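Local atomic coordinates of probable glutamine-binding lipoprotein GlnH (GLNBP) (PDB entry 6H20), a protein that binds aspartate and related amino acids such as asparagine and glutamate, and probably takes part in amino-acid sensing that regulates protein kinase G. Residues S61-F66 and R268-V273; T121-C126 and A231-G236; L139-R144 and D209-A214; Q143-P148 and H224-D229. All coordinates share one frame; numbering follows the deposited sequence.

Interaction 1: S61-F66 and R268-V273; sequences SNLFSF and RKWLTV
CG of Trp270 stands anti to its carbonyl carbon (chi1 -68°), swinging the indole toward the 61-66 loop, while CG of Phe66 takes the crowded position between backbone N and carbonyl carbon (chi1 68°). The two rings therefore reach for each other tip to tip, Phe66 CE1 coming within 3.6 Å of Trp270 CZ3. Their planes stand 87° apart, and CZ3 lies at the edge of the Phe66 ring, near its plane. Over the centre of that phenyl ring sits Asn62 OD1, 3.5 Å above the plane. One face of the indole carries Leu63 O toward its rim, and CG of Lys269 lies over the opposite face, also toward the rim. At the other end of the indole, NE1 is hydrogen-bonded to Asp80. Leu63 packs where helix 262-270 runs out: its CD1 is 3.6 Å from Trp270 O and also meets Val273 CG1 at 4.2 Å. Phe64 and Leu271 cross at about a right angle, with Phe64 CZ 3.7 Å from Leu271 CD2. No hydrogen bond links the two segments, so the join is made by apolar and aromatic side chains. Within the loop, Ser61 O accepts from both Ser65 N, at 2.9 Å, and Phe64 N, at 3.0 Å, and Ser61 N donates to Ser65 O. Phe64 also leans on Thr121, which puts it in the second shell of the ligand pocket. Phe64 and Ser65 both facing Ser61 form a classic beta bulge, here in the loop after strand 53-57 of a type 2 periplasmic-binding-protein fold.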
# COMPACT_ATOMS: atom_id res chain seq x y z
N SER A 61 -6.06 3.78 6.21
CA SER A 61 -6.20 2.46 5.59
C SER A 61 -6.50 1.42 6.67
O SER A 61 -5.59 0.81 7.24
CB SER A 61 -4.94 2.09 4.77
OG SER A 61 -4.79 2.97 3.66
N ASN A 62 -7.79 1.21 6.95
CA ASN A 62 -8.18 0.16 7.88
C ASN A 62 -7.55 -1.16 7.45
O ASN A 62 -7.44 -1.46 6.26
CB ASN A 62 -9.69 -0.00 7.89
CG ASN A 62 -10.16 -0.92 9.00
OD1 ASN A 62 -9.57 -0.95 10.09
ND2 ASN A 62 -11.20 -1.70 8.72
N LEU A 63 -7.13 -1.95 8.44
CA LEU A 63 -6.42 -3.22 8.35
C LEU A 63 -4.93 -3.07 8.08
O LEU A 63 -4.20 -4.05 8.22
CB LEU A 63 -7.00 -4.22 7.34
CG LEU A 63 -8.49 -4.50 7.52
CD1 LEU A 63 -8.90 -5.54 6.48
CD2 LEU A 63 -8.79 -4.97 8.95
N PHE A 64 -4.46 -1.89 7.68
CA PHE A 64 -3.08 -1.68 7.26
C PHE A 64 -2.35 -0.64 8.09
O PHE A 64 -1.27 -0.93 8.62
CB PHE A 64 -3.03 -1.34 5.76
CG PHE A 64 -3.23 -2.55 4.91
CD1 PHE A 64 -2.15 -3.35 4.57
CD2 PHE A 64 -4.50 -2.95 4.55
CE1 PHE A 64 -2.33 -4.50 3.85
CE2 PHE A 64 -4.70 -4.12 3.83
CZ PHE A 64 -3.60 -4.89 3.47
N SER A 65 -2.90 0.56 8.22
CA SER A 65 -2.34 1.56 9.14
C SER A 65 -3.50 2.48 9.50
O SER A 65 -4.02 3.19 8.63
CB SER A 65 -1.15 2.31 8.53
OG SER A 65 -1.46 2.95 7.30
N PHE A 66 -3.95 2.38 10.74
CA PHE A 66 -5.13 3.09 11.20
C PHE A 66 -5.02 3.21 12.71
O PHE A 66 -4.24 2.51 13.35
CB PHE A 66 -6.42 2.35 10.80
CG PHE A 66 -6.62 1.03 11.50
CD1 PHE A 66 -5.97 -0.12 11.04
CD2 PHE A 66 -7.43 0.94 12.62
CE1 PHE A 66 -6.15 -1.34 11.68
CE2 PHE A 66 -7.61 -0.28 13.26
CZ PHE A 66 -6.97 -1.41 12.80
N ARG A 268 -3.16 -13.80 9.13
CA ARG A 268 -4.32 -14.27 9.88
C ARG A 268 -4.84 -13.20 10.84
O ARG A 268 -6.04 -13.13 11.10
CB ARG A 268 -3.98 -15.57 10.60
CG ARG A 268 -3.70 -16.74 9.65
CD ARG A 268 -3.55 -18.08 10.37
NE ARG A 268 -2.73 -17.99 11.58
CZ ARG A 268 -3.22 -17.88 12.81
NH1 ARG A 268 -4.53 -17.86 13.00
NH2 ARG A 268 -2.40 -17.79 13.84
N LYS A 269 -3.95 -12.35 11.35
CA LYS A 269 -4.37 -11.31 12.28
C LYS A 269 -5.22 -10.25 11.58
O LYS A 269 -6.19 -9.75 12.15
CB LYS A 269 -3.13 -10.68 12.91
CG LYS A 269 -3.36 -9.54 13.88
CD LYS A 269 -2.02 -9.13 14.50
CE LYS A 269 -2.13 -7.90 15.38
NZ LYS A 269 -0.75 -7.42 15.73
N TRP A 270 -4.89 -9.92 10.33
CA TRP A 270 -5.44 -8.75 9.67
C TRP A 270 -6.32 -9.03 8.45
O TRP A 270 -7.22 -8.23 8.18
CB TRP A 270 -4.30 -7.80 9.24
CG TRP A 270 -3.61 -7.18 10.42
CD1 TRP A 270 -2.31 -7.40 10.83
CD2 TRP A 270 -4.19 -6.29 11.36
NE1 TRP A 270 -2.06 -6.67 11.97
CE2 TRP A 270 -3.19 -5.97 12.31
CE3 TRP A 270 -5.46 -5.69 11.49
CZ2 TRP A 270 -3.43 -5.11 13.38
CZ3 TRP A 270 -5.69 -4.84 12.55
CH2 TRP A 270 -4.67 -4.55 13.48
N LEU A 271 -6.08 -10.10 7.71
CA LEU A 271 -6.56 -10.19 6.33
C LEU A 271 -7.44 -11.40 6.05
O LEU A 271 -7.70 -11.70 4.88
CB LEU A 271 -5.37 -10.18 5.36
CG LEU A 271 -4.48 -8.94 5.45
CD1 LEU A 271 -3.37 -8.98 4.39
CD2 LEU A 271 -5.28 -7.65 5.35
N THR A 272 -7.92 -12.10 7.09
CA THR A 272 -8.71 -13.30 6.84
C THR A 272 -10.01 -13.00 6.08
O THR A 272 -10.58 -13.92 5.48
CB THR A 272 -9.02 -14.06 8.14
OG1 THR A 272 -9.67 -13.19 9.07
CG2 THR A 272 -7.74 -14.60 8.74
N VAL A 273 -10.46 -11.74 6.08
CA VAL A 273 -11.63 -11.36 5.28
C VAL A 273 -11.45 -11.72 3.81
O VAL A 273 -12.44 -11.95 3.10
CB VAL A 273 -11.93 -9.85 5.49
CG1 VAL A 273 -10.77 -9.00 5.00
CG2 VAL A 273 -13.22 -9.46 4.81

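Interaction 2: T121-C126 and A231-G236. With ASN (asparagine), chain B.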
# COMPACT_ATOMS: atom_id res chain seq x y z
N THR A 121 1.09 0.32 1.86
CA THR A 121 0.52 -0.34 0.69
C THR A 121 1.18 0.09 -0.62
O THR A 121 0.51 0.39 -1.61
CB THR A 121 -1.02 -0.17 0.64
OG1 THR A 121 -1.38 1.23 0.53
CG2 THR A 121 -1.68 -0.75 1.89
N MET A 122 2.51 0.14 -0.65
CA MET A 122 3.18 0.87 -1.72
C MET A 122 3.50 -0.07 -2.87
O MET A 122 4.46 -0.84 -2.80
CB MET A 122 4.43 1.58 -1.22
CG MET A 122 4.92 2.64 -2.19
SD MET A 122 6.24 3.58 -1.45
CE MET A 122 6.57 4.72 -2.79
N SER A 123 2.70 0.00 -3.94
CA SER A 123 2.94 -0.85 -5.10
C SER A 123 4.27 -0.53 -5.75
O SER A 123 4.63 0.63 -5.97
CB SER A 123 1.83 -0.68 -6.13
OG SER A 123 0.61 -1.13 -5.58
N ILE A 124 5.00 -1.59 -6.08
CA ILE A 124 6.30 -1.47 -6.74
C ILE A 124 6.05 -1.32 -8.23
O ILE A 124 5.47 -2.22 -8.86
CB ILE A 124 7.14 -2.72 -6.46
CG1 ILE A 124 7.40 -2.94 -4.97
CG2 ILE A 124 8.47 -2.66 -7.23
CD1 ILE A 124 7.75 -4.41 -4.62
N THR A 125 6.49 -0.21 -8.81
CA THR A 125 6.32 0.03 -10.23
C THR A 125 7.64 0.51 -10.84
O THR A 125 8.52 1.01 -10.15
CB THR A 125 5.24 1.09 -10.54
OG1 THR A 125 5.69 2.38 -10.10
CG2 THR A 125 3.90 0.73 -9.85
N CYS A 126 7.73 0.38 -12.16
CA CYS A 126 8.93 0.84 -12.85
C CYS A 126 9.09 2.35 -12.74
O CYS A 126 10.20 2.86 -12.52
CB CYS A 126 8.90 0.40 -14.30
SG CYS A 126 9.20 -1.37 -14.47
N ALA A 231 -5.57 -4.87 -12.04
CA ALA A 231 -4.17 -4.48 -12.07
C ALA A 231 -3.45 -5.01 -10.84
O ALA A 231 -3.87 -4.74 -9.71
CB ALA A 231 -4.03 -2.95 -12.06
N ASP A 232 -2.36 -5.73 -11.06
CA ASP A 232 -1.58 -6.26 -9.95
C ASP A 232 -0.98 -5.14 -9.11
O ASP A 232 -0.58 -4.09 -9.63
CB ASP A 232 -0.43 -7.10 -10.52
CG ASP A 232 0.40 -7.74 -9.44
OD1 ASP A 232 -0.20 -8.42 -8.59
OD2 ASP A 232 1.65 -7.57 -9.46
N GLN A 233 -0.89 -5.38 -7.80
CA GLN A 233 -0.38 -4.39 -6.84
C GLN A 233 0.57 -5.09 -5.89
O GLN A 233 0.19 -5.53 -4.79
CB GLN A 233 -1.54 -3.75 -6.07
CG GLN A 233 -2.66 -3.22 -6.97
CD GLN A 233 -2.26 -2.01 -7.81
OE1 GLN A 233 -1.38 -1.23 -7.44
NE2 GLN A 233 -2.92 -1.85 -8.95
N PRO A 234 1.83 -5.24 -6.28
CA PRO A 234 2.80 -5.92 -5.41
C PRO A 234 3.42 -4.93 -4.43
O PRO A 234 4.16 -4.03 -4.85
CB PRO A 234 3.83 -6.47 -6.40
CG PRO A 234 3.80 -5.47 -7.57
CD PRO A 234 2.43 -4.78 -7.55
N TYR A 235 3.14 -5.08 -3.14
CA TYR A 235 3.60 -4.11 -2.15
C TYR A 235 5.07 -4.30 -1.82
O TYR A 235 5.53 -5.42 -1.60
CB TYR A 235 2.83 -4.27 -0.84
CG TYR A 235 1.36 -3.92 -0.88
CD1 TYR A 235 0.75 -3.41 -2.02
CD2 TYR A 235 0.59 -4.13 0.24
CE1 TYR A 235 -0.63 -3.09 -2.03
CE2 TYR A 235 -0.76 -3.81 0.25
CZ TYR A 235 -1.36 -3.30 -0.88
OH TYR A 235 -2.72 -3.00 -0.84
N GLY A 236 5.80 -3.19 -1.75
CA GLY A 236 7.17 -3.22 -1.29
C GLY A 236 7.36 -2.18 -0.20
O GLY A 236 6.59 -1.22 -0.09
N ASN B . -1.22 0.29 -3.72
CA ASN B . -1.70 1.45 -4.47
C ASN B . -0.54 2.40 -4.71
O ASN B . -0.76 3.56 -5.11
CB ASN B . -2.83 2.15 -3.71
CG ASN B . -2.37 2.80 -2.43
OD1 ASN B . -1.30 2.51 -1.91
ND2 ASN B . -3.16 3.72 -1.94
OXT ASN B . 0.62 2.00 -4.49
O HOH W 1 4.44 -0.44 1.49
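The tight part of this contact is a single backbone bridge, Ser123 with Tyr235, between segments that run nearly perpendicular. Gly236 N gives Met122 O a nearly straight bond of 2.9 Å (169°), and Ile124 N reaches Pro234 O, also at 2.9 Å and almost along its C=O axis. Ile124 lays its CD1 against the bare CA of Gly236. A water bridges Met122 N and Gly236 O within this buried part. The Tyr235 ring lies alongside Thr121 with Thr121 CA 3.7 Å from the ring centroid, a CH-pi contact only 8° off the ring normal. Ser123 OG donates to Gln233 OE1 at 2.7 Å, in the amide plane and on a lone pair; the same OE1 is also bonded to Thr171. The solvent side is at Asp232, which is exposed and makes no contact with 121-126, while Thr125, the N-cap residue, bonds Arg128 N through OG1. Bound asparagine is gripped by the 121-126 segment. Its N donates to Thr121 O (2.7 Å) and to Ser123 OG (3.0 Å). Its OD1 takes the hydroxyl of Thr121 OG1 at 2.8 Å, and its OXT takes Ser123 N at 2.9 Å (163°). With Arg106 and Arg128 also bonded to the ligand, this is the amino-acid site of a family 3 solute-binding protein.

Interaction 3: L139-R144 and D209-A214; sequences LDANQR and DDTILA. With ASN (asparagine), chain B.
The axes of strand 139-144 and helix 210-214 approach to 7.4 Å, with their directions 77° apart, and just before the helix Gln143 and Asp209 form an antiparallel non-hydrogen-bonded pair with their CA atoms 4.0 Å apart. Asp210 engages both the backbone N and the backbone O of Asn142: Asp210 N donates to Asn142 O at 2.8 Å, and Asn142 N donates to Asp210 OD1 at 3.1 Å (171°), meeting that oxygen from above the carboxylate plane. The crowded first torsion of Asp210, with CG between backbone N and carbonyl carbon, sets the carboxylate beside the backbone of Asn142. Asp209 is the N-cap residue of helix 210-219, at the ligand cleft of the type 2 periplasmic-binding-protein fold. Its carboxylate makes no capping bond; OD2 instead accepts from the ligand asparagine N at 2.7 Å and is hydrogen-bonded to Tyr235 OH, as is Thr211 OG1. The anionic group would be expected to favour a protonated ligand amine. A water donates to Asp209 OD1 and, weakly, to Gln143 OE1; Gln143 NE2 is hydrogen-bonded to Ser207 OG. Along the strand, Ala141 CB rests 3.4 Å from Thr211 OG1, while Leu139 CD2 meets Thr211 CG2 tip to tip at 4.0 Å. Leu213 CD1 packs against Arg144 O. Arg144 crosses Asp210 obliquely, its CD against Asp210 CB; a second water accepts from NH1 and donates to Asp210 OD2, while NE and NH2 turn to Gly227 O.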
# COMPACT_ATOMS: atom_id res chain seq x y z
N LEU A 139 3.39 -8.40 0.05
CA LEU A 139 1.98 -8.75 -0.08
C LEU A 139 1.60 -8.42 -1.50
O LEU A 139 2.02 -7.38 -2.02
CB LEU A 139 1.13 -7.92 0.89
CG LEU A 139 -0.35 -8.30 0.98
CD1 LEU A 139 -0.50 -9.67 1.60
CD2 LEU A 139 -1.09 -7.27 1.82
N ASP A 140 0.81 -9.29 -2.14
CA ASP A 140 0.41 -9.07 -3.53
C ASP A 140 -1.10 -8.89 -3.59
O ASP A 140 -1.85 -9.84 -3.37
CB ASP A 140 0.85 -10.24 -4.42
CG ASP A 140 0.62 -9.95 -5.88
OD1 ASP A 140 0.89 -8.81 -6.31
OD2 ASP A 140 0.17 -10.87 -6.61
N ALA A 141 -1.53 -7.68 -3.91
CA ALA A 141 -2.95 -7.36 -4.00
C ALA A 141 -3.34 -7.13 -5.46
O ALA A 141 -2.51 -7.18 -6.37
CB ALA A 141 -3.26 -6.13 -3.14
N ASN A 142 -4.63 -6.90 -5.70
CA ASN A 142 -5.06 -6.61 -7.06
C ASN A 142 -6.22 -5.63 -7.02
O ASN A 142 -7.12 -5.75 -6.17
CB ASN A 142 -5.48 -7.86 -7.82
CG ASN A 142 -5.27 -7.71 -9.32
OD1 ASN A 142 -5.93 -6.89 -9.97
ND2 ASN A 142 -4.33 -8.49 -9.88
N GLN A 143 -6.21 -4.68 -7.95
CA GLN A 143 -7.23 -3.63 -7.98
C GLN A 143 -8.59 -4.21 -8.35
O GLN A 143 -8.72 -4.93 -9.35
CB GLN A 143 -6.84 -2.55 -8.99
CG GLN A 143 -7.85 -1.38 -9.03
CD GLN A 143 -7.25 -0.15 -9.69
OE1 GLN A 143 -6.05 -0.11 -10.00
NE2 GLN A 143 -8.08 0.87 -9.91
N ARG A 144 -9.62 -3.88 -7.56
CA ARG A 144 -10.99 -4.31 -7.85
C ARG A 144 -11.93 -3.13 -7.62
O ARG A 144 -11.51 -1.97 -7.53
CB ARG A 144 -11.37 -5.57 -7.06
CG ARG A 144 -10.49 -6.78 -7.42
CD ARG A 144 -10.96 -8.06 -6.76
NE ARG A 144 -12.25 -8.48 -7.31
CZ ARG A 144 -13.01 -9.43 -6.77
NH1 ARG A 144 -12.60 -10.05 -5.66
NH2 ARG A 144 -14.17 -9.76 -7.32
N ASP A 209 -6.87 -1.38 -4.54
CA ASP A 209 -6.43 -2.71 -4.14
C ASP A 209 -7.52 -3.42 -3.35
O ASP A 209 -8.11 -2.85 -2.44
CB ASP A 209 -5.23 -2.56 -3.20
CG ASP A 209 -4.11 -1.69 -3.74
OD1 ASP A 209 -4.14 -1.20 -4.89
OD2 ASP A 209 -3.16 -1.50 -2.95
N ASP A 210 -7.73 -4.71 -3.67
CA ASP A 210 -8.76 -5.47 -2.96
C ASP A 210 -8.50 -5.56 -1.46
O ASP A 210 -9.45 -5.60 -0.67
CB ASP A 210 -9.00 -6.85 -3.61
CG ASP A 210 -7.74 -7.73 -3.72
OD1 ASP A 210 -6.60 -7.33 -3.39
OD2 ASP A 210 -7.93 -8.89 -4.15
N THR A 211 -7.23 -5.56 -1.06
CA THR A 211 -6.84 -5.50 0.35
C THR A 211 -7.41 -4.25 1.03
O THR A 211 -8.02 -4.34 2.10
CB THR A 211 -5.32 -5.44 0.42
OG1 THR A 211 -4.86 -4.54 -0.60
CG2 THR A 211 -4.70 -6.83 0.17
N ILE A 212 -7.16 -3.07 0.44
CA ILE A 212 -7.68 -1.81 0.99
C ILE A 212 -9.21 -1.84 1.00
O ILE A 212 -9.86 -1.44 1.98
CB ILE A 212 -7.13 -0.61 0.20
CG1 ILE A 212 -5.61 -0.56 0.30
CG2 ILE A 212 -7.78 0.71 0.68
CD1 ILE A 212 -4.99 0.54 -0.56
N LEU A 213 -9.80 -2.30 -0.11
CA LEU A 213 -11.26 -2.36 -0.18
C LEU A 213 -11.85 -3.26 0.90
O LEU A 213 -12.91 -2.94 1.46
CB LEU A 213 -11.70 -2.86 -1.56
CG LEU A 213 -11.35 -1.99 -2.77
CD1 LEU A 213 -11.93 -2.64 -4.03
CD2 LEU A 213 -11.88 -0.56 -2.61
N ALA A 214 -11.18 -4.38 1.21
CA ALA A 214 -11.65 -5.25 2.29
C ALA A 214 -11.67 -4.52 3.63
O ALA A 214 -12.56 -4.74 4.45
CB ALA A 214 -10.78 -6.50 2.37
N ASN B . -1.22 0.29 -3.72
CA ASN B . -1.70 1.45 -4.47
C ASN B . -0.54 2.40 -4.71
O ASN B . -0.76 3.56 -5.11
CB ASN B . -2.83 2.15 -3.71
CG ASN B . -2.37 2.80 -2.43
OD1 ASN B . -1.30 2.51 -1.91
ND2 ASN B . -3.16 3.72 -1.94
OXT ASN B . 0.62 2.00 -4.49
O HOH W 2 -5.22 -0.07 -7.08
O HOH W 3 -10.34 -9.99 -3.88

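Interaction 4: Q143-P148 and H224-D229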
# COMPACT_ATOMS: atom_id res chain seq x y z
N GLN A 143 -6.21 -4.68 -7.95
CA GLN A 143 -7.23 -3.63 -7.98
C GLN A 143 -8.59 -4.21 -8.35
O GLN A 143 -8.72 -4.93 -9.35
CB GLN A 143 -6.84 -2.55 -8.99
CG GLN A 143 -7.85 -1.38 -9.03
CD GLN A 143 -7.25 -0.15 -9.69
OE1 GLN A 143 -6.05 -0.11 -10.00
NE2 GLN A 143 -8.08 0.87 -9.91
N ARG A 144 -9.62 -3.88 -7.56
CA ARG A 144 -10.99 -4.31 -7.85
C ARG A 144 -11.93 -3.13 -7.62
O ARG A 144 -11.51 -1.97 -7.53
CB ARG A 144 -11.37 -5.57 -7.06
CG ARG A 144 -10.49 -6.78 -7.42
CD ARG A 144 -10.96 -8.06 -6.76
NE ARG A 144 -12.25 -8.48 -7.31
CZ ARG A 144 -13.01 -9.43 -6.77
NH1 ARG A 144 -12.60 -10.05 -5.66
NH2 ARG A 144 -14.17 -9.76 -7.32
N ILE A 145 -13.23 -3.42 -7.51
CA ILE A 145 -14.28 -2.41 -7.39
C ILE A 145 -15.08 -2.65 -6.11
O ILE A 145 -15.40 -3.80 -5.79
CB ILE A 145 -15.21 -2.45 -8.62
CG1 ILE A 145 -14.44 -2.20 -9.92
CG2 ILE A 145 -16.36 -1.46 -8.46
CD1 ILE A 145 -15.22 -2.56 -11.19
N LEU A 146 -15.41 -1.57 -5.41
CA LEU A 146 -16.26 -1.61 -4.23
C LEU A 146 -17.53 -0.80 -4.50
O LEU A 146 -17.45 0.36 -4.92
CB LEU A 146 -15.52 -1.00 -3.03
CG LEU A 146 -16.27 -0.92 -1.70
CD1 LEU A 146 -16.32 -2.28 -1.07
CD2 LEU A 146 -15.57 0.08 -0.76
N ALA A 147 -18.69 -1.41 -4.28
CA ALA A 147 -19.95 -0.72 -4.52
C ALA A 147 -20.97 -1.18 -3.49
O ALA A 147 -20.79 -2.23 -2.86
CB ALA A 147 -20.47 -1.01 -5.93
N PRO A 148 -22.03 -0.42 -3.27
CA PRO A 148 -23.09 -0.90 -2.37
C PRO A 148 -23.73 -2.17 -2.90
O PRO A 148 -23.77 -2.42 -4.10
CB PRO A 148 -24.10 0.26 -2.36
CG PRO A 148 -23.28 1.47 -2.78
CD PRO A 148 -22.29 0.95 -3.76
N HIS A 224 -19.78 -4.30 -0.98
CA HIS A 224 -19.17 -5.55 -1.41
C HIS A 224 -18.18 -5.29 -2.55
O HIS A 224 -18.25 -4.27 -3.25
CB HIS A 224 -20.20 -6.65 -1.77
CG HIS A 224 -21.04 -6.36 -2.98
ND1 HIS A 224 -21.90 -7.31 -3.51
CD2 HIS A 224 -21.16 -5.26 -3.76
CE1 HIS A 224 -22.51 -6.80 -4.56
NE2 HIS A 224 -22.09 -5.56 -4.74
N ILE A 225 -17.27 -6.25 -2.73
CA ILE A 225 -16.23 -6.16 -3.74
C ILE A 225 -16.65 -6.97 -4.95
O ILE A 225 -17.08 -8.13 -4.82
CB ILE A 225 -14.89 -6.67 -3.17
CG1 ILE A 225 -14.42 -5.77 -2.03
CG2 ILE A 225 -13.83 -6.73 -4.27
CD1 ILE A 225 -13.24 -6.34 -1.23
N VAL A 226 -16.54 -6.36 -6.13
CA VAL A 226 -17.00 -6.94 -7.38
C VAL A 226 -15.93 -6.76 -8.45
O VAL A 226 -14.98 -5.99 -8.29
CB VAL A 226 -18.34 -6.33 -7.84
CG1 VAL A 226 -19.42 -6.53 -6.78
CG2 VAL A 226 -18.17 -4.86 -8.16
N GLY A 227 -16.11 -7.48 -9.55
CA GLY A 227 -15.34 -7.27 -10.74
C GLY A 227 -14.07 -8.09 -10.82
O GLY A 227 -13.66 -8.76 -9.87
N PRO A 228 -13.42 -8.03 -11.97
CA PRO A 228 -12.21 -8.83 -12.19
C PRO A 228 -11.00 -8.16 -11.57
O PRO A 228 -11.04 -7.01 -11.13
CB PRO A 228 -12.09 -8.83 -13.71
CG PRO A 228 -12.60 -7.48 -14.10
CD PRO A 228 -13.68 -7.12 -13.10
N ASP A 229 -9.90 -8.90 -11.53
CA ASP A 229 -8.62 -8.28 -11.21
C ASP A 229 -8.29 -7.26 -12.29
O ASP A 229 -8.22 -7.59 -13.47
CB ASP A 229 -7.55 -9.37 -11.15
CG ASP A 229 -7.61 -10.20 -9.89
OD1 ASP A 229 -8.35 -9.85 -8.94
OD2 ASP A 229 -6.91 -11.22 -9.84
O HOH W 4 -16.65 -10.62 -6.35
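Two neighbouring antiparallel strands of the central mixed sheet, in one lobe of the periplasmic-binding-protein fold, meet here through two hydrogen-bonded pairs with a non-hydrogen-bonded pair between them. In the first, Val226 N reaches Ile145 O at 2.8 Å, while the return bond from Ile145 N to Val226 O is longer, 3.2 Å. In the second, Ala147 N and His224 O are 3.1 Å apart, and His224 N and Ala147 O 3.0 Å. Between them Leu146 and Ile225 put their side chains on the same face, where helix 210-219 packs against both. The other face carries Ile145, Ala147, His224 and Val226, with Ile145 CB 3.8 Å from Val226 CG2. His224 has its CG in the crowded position between backbone N and carbonyl carbon, which brings the ring edge at CD2 toward Ala147 O and sets Val226 CG1 over one ring face. Gly227 has a positive phi of 91°, and its carbonyl is turned to the guanidinium of Arg144. Bent at chi3 (68°), Arg144 grips this one oxygen side-on: NE lies 2.9 Å and NH2 2.8 Å from Gly227 O. Asp229 OD1 lies well out of the guanidinium plane; no N-H points at it, and the pair is joined by opposite charges at a distance, beyond a salt bridge. Ile225 CG2 sits 3.6 Å above one face of the guanidinium, offset toward its rim, and a water accepts from Arg144 NH2 while donating to Ile225 O.

In the fold
Along the chain, interaction 1 spans the widest separation and encloses the others; interaction 2 in turn encloses 3 and 4, which share Gln143 and Arg144 on strand 139-148. That strand pairs with 223-226 and 232-240, so interactions 2, 3 and 4 all reach one sheet. Centres of 2 and 3 lie about 10 Å apart, as do those of 3 and 4, while 1 and 4 are about 18 Å apart and do not touch. Interactions 2 and 3 bring different parts of the chain to the same asparagine. Phe64 of interaction 1 packs on Thr121, Leu139, Thr211 and Tyr235, connecting the 61-66 loop to both ligand-binding contacts; interaction 4 continues the sheet away from the site.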